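Side-chain contact in hypothetical protein PH0802 (Pyrococcus horikoshii, PDB 2DT4), which is of unknown function but belongs to the plant- and prokaryote-conserved (PPC) family and assembles as a trimer: residues A[20-23]-A[24-28]. Numbering follows the deposited sequence.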
ATOM      1  N   GLU A  20       2.647  -4.331  21.488  1.00 11.51           N
ATOM      2  CA  GLU A  20       1.343  -4.892  21.136  1.00 11.56           C
ATOM      3  C   GLU A  20       1.593  -5.899  20.041  1.00 11.05           C
ATOM      4  O   GLU A  20       2.531  -5.714  19.227  1.00 10.92           O
ATOM      5  CB  GLU A  20       0.405  -3.808  20.593  1.00 11.31           C
ATOM      6  CG  GLU A  20      -0.145  -2.916  21.689  1.00 12.58           C
ATOM      7  CD  GLU A  20      -1.462  -3.412  22.303  1.00 12.56           C
ATOM      8  OE1 GLU A  20      -2.038  -4.440  21.896  1.00 14.11           O
ATOM      9  OE2 GLU A  20      -1.957  -2.714  23.216  1.00 13.87           O
ATOM     10  N   GLU A  21       0.647  -6.823  19.901  1.00 10.54           N
ATOM     11  CA  GLU A  21       0.664  -7.711  18.735  1.00 10.05           C
ATOM     12  C   GLU A  21      -0.249  -6.954  17.772  1.00 10.10           C
ATOM     13  O   GLU A  21      -1.363  -6.562  18.126  1.00  9.67           O
ATOM     14  CB  GLU A  21       0.121  -9.105  19.008  1.00 10.33           C
ATOM     15  CG  GLU A  21       0.347 -10.089  17.857  1.00 11.15           C
ATOM     16  CD  GLU A  21      -0.590  -9.865  16.715  1.00 12.23           C
ATOM     17  OE1 GLU A  21      -1.824  -9.880  16.946  1.00 12.41           O
ATOM     18  OE2 GLU A  21      -0.109  -9.696  15.572  1.00 10.34           O
ATOM     19  N   LEU A  22       0.318  -6.647  16.594  1.00  9.28           N
ATOM     20  CA  LEU A  22      -0.393  -5.762  15.667  1.00  9.70           C
ATOM     21  C   LEU A  22      -1.846  -6.117  15.295  1.00  9.70           C
ATOM     22  O   LEU A  22      -2.729  -5.244  15.313  1.00  9.03           O
ATOM     23  CB  LEU A  22       0.470  -5.595  14.419  1.00  9.96           C
ATOM     24  CG  LEU A  22      -0.028  -4.582  13.389  1.00 11.26           C
ATOM     25  CD1 LEU A  22      -0.207  -3.220  14.035  1.00 11.09           C
ATOM     26  CD2 LEU A  22       0.943  -4.522  12.205  1.00 13.06           C
ATOM     27  N   LEU A  23      -2.088  -7.366  14.899  1.00  9.51           N
ATOM     28  CA  LEU A  23      -3.436  -7.785  14.491  1.00 10.47           C
ATOM     29  C   LEU A  23      -4.402  -7.661  15.660  1.00  9.98           C
ATOM     30  O   LEU A  23      -5.522  -7.152  15.507  1.00 10.64           O
ATOM     31  CB  LEU A  23      -3.499  -9.204  13.876  1.00 10.60           C
ATOM     32  CG  LEU A  23      -2.733  -9.372  12.561  1.00 13.08           C
ATOM     33  CD1 LEU A  23      -2.694 -10.844  12.221  1.00 15.68           C
ATOM     34  CD2 LEU A  23      -3.366  -8.574  11.432  1.00 13.75           C
ATOM     35  N   THR A  24      -3.932  -8.074  16.835  1.00  9.98           N
ATOM     36  CA  THR A  24      -4.715  -8.003  18.055  1.00 10.08           C
ATOM     37  C   THR A  24      -5.091  -6.582  18.362  1.00 10.00           C
ATOM     38  O   THR A  24      -6.251  -6.296  18.632  1.00 10.10           O
ATOM     39  CB  THR A  24      -3.932  -8.651  19.196  1.00  9.89           C
ATOM     40  OG1 THR A  24      -3.727 -10.036  18.886  1.00 11.90           O
ATOM     41  CG2 THR A  24      -4.751  -8.648  20.492  1.00 11.62           C
ATOM     42  N   TYR A  25      -4.139  -5.659  18.280  1.00  9.64           N
ATOM     43  CA  TYR A  25      -4.425  -4.267  18.591  1.00  9.21           C
ATOM     44  C   TYR A  25      -5.458  -3.702  17.620  1.00  8.85           C
ATOM     45  O   TYR A  25      -6.390  -3.041  18.020  1.00  9.48           O
ATOM     46  CB  TYR A  25      -3.144  -3.420  18.538  1.00  8.72           C
ATOM     47  CG  TYR A  25      -3.360  -1.942  18.732  1.00 10.16           C
ATOM     48  CD1 TYR A  25      -3.156  -1.332  19.965  1.00 11.34           C
ATOM     49  CD2 TYR A  25      -3.792  -1.146  17.685  1.00 10.49           C
ATOM     50  CE1 TYR A  25      -3.355   0.023  20.130  1.00 10.28           C
ATOM     51  CE2 TYR A  25      -3.995   0.203  17.843  1.00 11.98           C
ATOM     52  CZ  TYR A  25      -3.775   0.774  19.061  1.00 12.56           C
ATOM     53  OH  TYR A  25      -3.947   2.118  19.203  1.00 13.78           O
ATOM     54  N   ILE A  26      -5.309  -3.991  16.332  1.00  8.36           N
ATOM     55  CA  ILE A  26      -6.205  -3.394  15.360  1.00  8.86           C
ATOM     56  C   ILE A  26      -7.616  -3.935  15.633  1.00  9.16           C
ATOM     57  O   ILE A  26      -8.564  -3.167  15.601  1.00  8.88           O
ATOM     58  CB  ILE A  26      -5.745  -3.624  13.882  1.00  9.03           C
ATOM     59  CG1 ILE A  26      -4.441  -2.869  13.608  1.00  8.72           C
ATOM     60  CG2 ILE A  26      -6.845  -3.159  12.913  1.00 11.26           C
ATOM     61  CD1 ILE A  26      -3.755  -3.315  12.386  1.00 10.20           C
ATOM     62  N   LYS A  27      -7.745  -5.232  15.931  1.00  9.60           N
ATOM     63  CA  LYS A  27      -9.035  -5.828  16.297  1.00  9.20           C
ATOM     64  C   LYS A  27      -9.652  -5.143  17.520  1.00  8.66           C
ATOM     65  O   LYS A  27     -10.831  -4.740  17.502  1.00  9.27           O
ATOM     66  CB  LYS A  27      -8.891  -7.323  16.550  1.00 10.16           C
ATOM     67  CG  LYS A  27     -10.186  -7.962  17.055  1.00 11.16           C
ATOM     68  CD  LYS A  27     -10.093  -9.492  17.172  1.00 17.68           C
ATOM     69  CE  LYS A  27     -11.385 -10.042  17.715  1.00 22.16           C
ATOM     70  NZ  LYS A  27     -11.681 -11.506  17.496  1.00 27.36           N
ATOM     71  N   ASN A  28      -8.849  -4.980  18.573  1.00  8.98           N
ATOM     72  CA  ASN A  28      -9.334  -4.365  19.802  1.00  9.18           C
ATOM     73  C   ASN A  28      -9.717  -2.888  19.608  1.00  9.18           C
ATOM     74  O   ASN A  28     -10.680  -2.380  20.216  1.00  9.81           O
ATOM     75  CB  ASN A  28      -8.266  -4.527  20.897  1.00  9.77           C
ATOM     76  CG  ASN A  28      -8.227  -5.964  21.452  1.00 10.20           C
ATOM     77  OD1 ASN A  28      -9.230  -6.699  21.350  1.00 13.49           O
ATOM     78  ND2 ASN A  28      -7.093  -6.366  22.029  1.00 11.05           N
TER
HETATM   79  O   HOH W   1      -4.769  -4.473  22.067  1.00 15.87           O
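The ring of Y25 takes the E20 carboxylate at its edge: E20 CD lies in the ring plane, 3.6 Å from Y25 CD1, and the carboxylate and ring planes stand 77° apart. The motif is the N-cap of helix 22-33, with E21 in the capping position. E20 OE1 accepts a hydrogen bond from a water, which itself accepts one from N28 ND2, a water bridge from the residue before the cap to the second turn of the helix. At its far end Y25 OH hydrogen-bonds L141 O of the second subunit, so the ring links this helix start to the trimer interface.

In the E21 side chain CG is anti to the backbone N (chi1 -171°) and the chain then bends at chi2 (-76°), which folds the carboxylate back over the first turn. There E21 OE1 is gripped twice, by T24 N at 2.8 Å from above the carboxylate plane and by T24 OG1 on the anti lone pair. The other oxygen, E21 OE2, accepts from L23 N at 3.1 Å and also from G109 N, tying the cap to strand 106-111. Cutting the side chain back to an alanine would probably leave L23 N, T24 N and G109 N without the carboxylate they share and the T24 hydroxyl free to turn.

Backbone bonds continue the turn, Y25 N meeting E21 O at 2.9 Å. On the buried flank the L22 and I26 side chains run alongside each other in a common direction; L22 also packs on V16 and V111, and its CD1 sits 3.9 Å from I26 CD1.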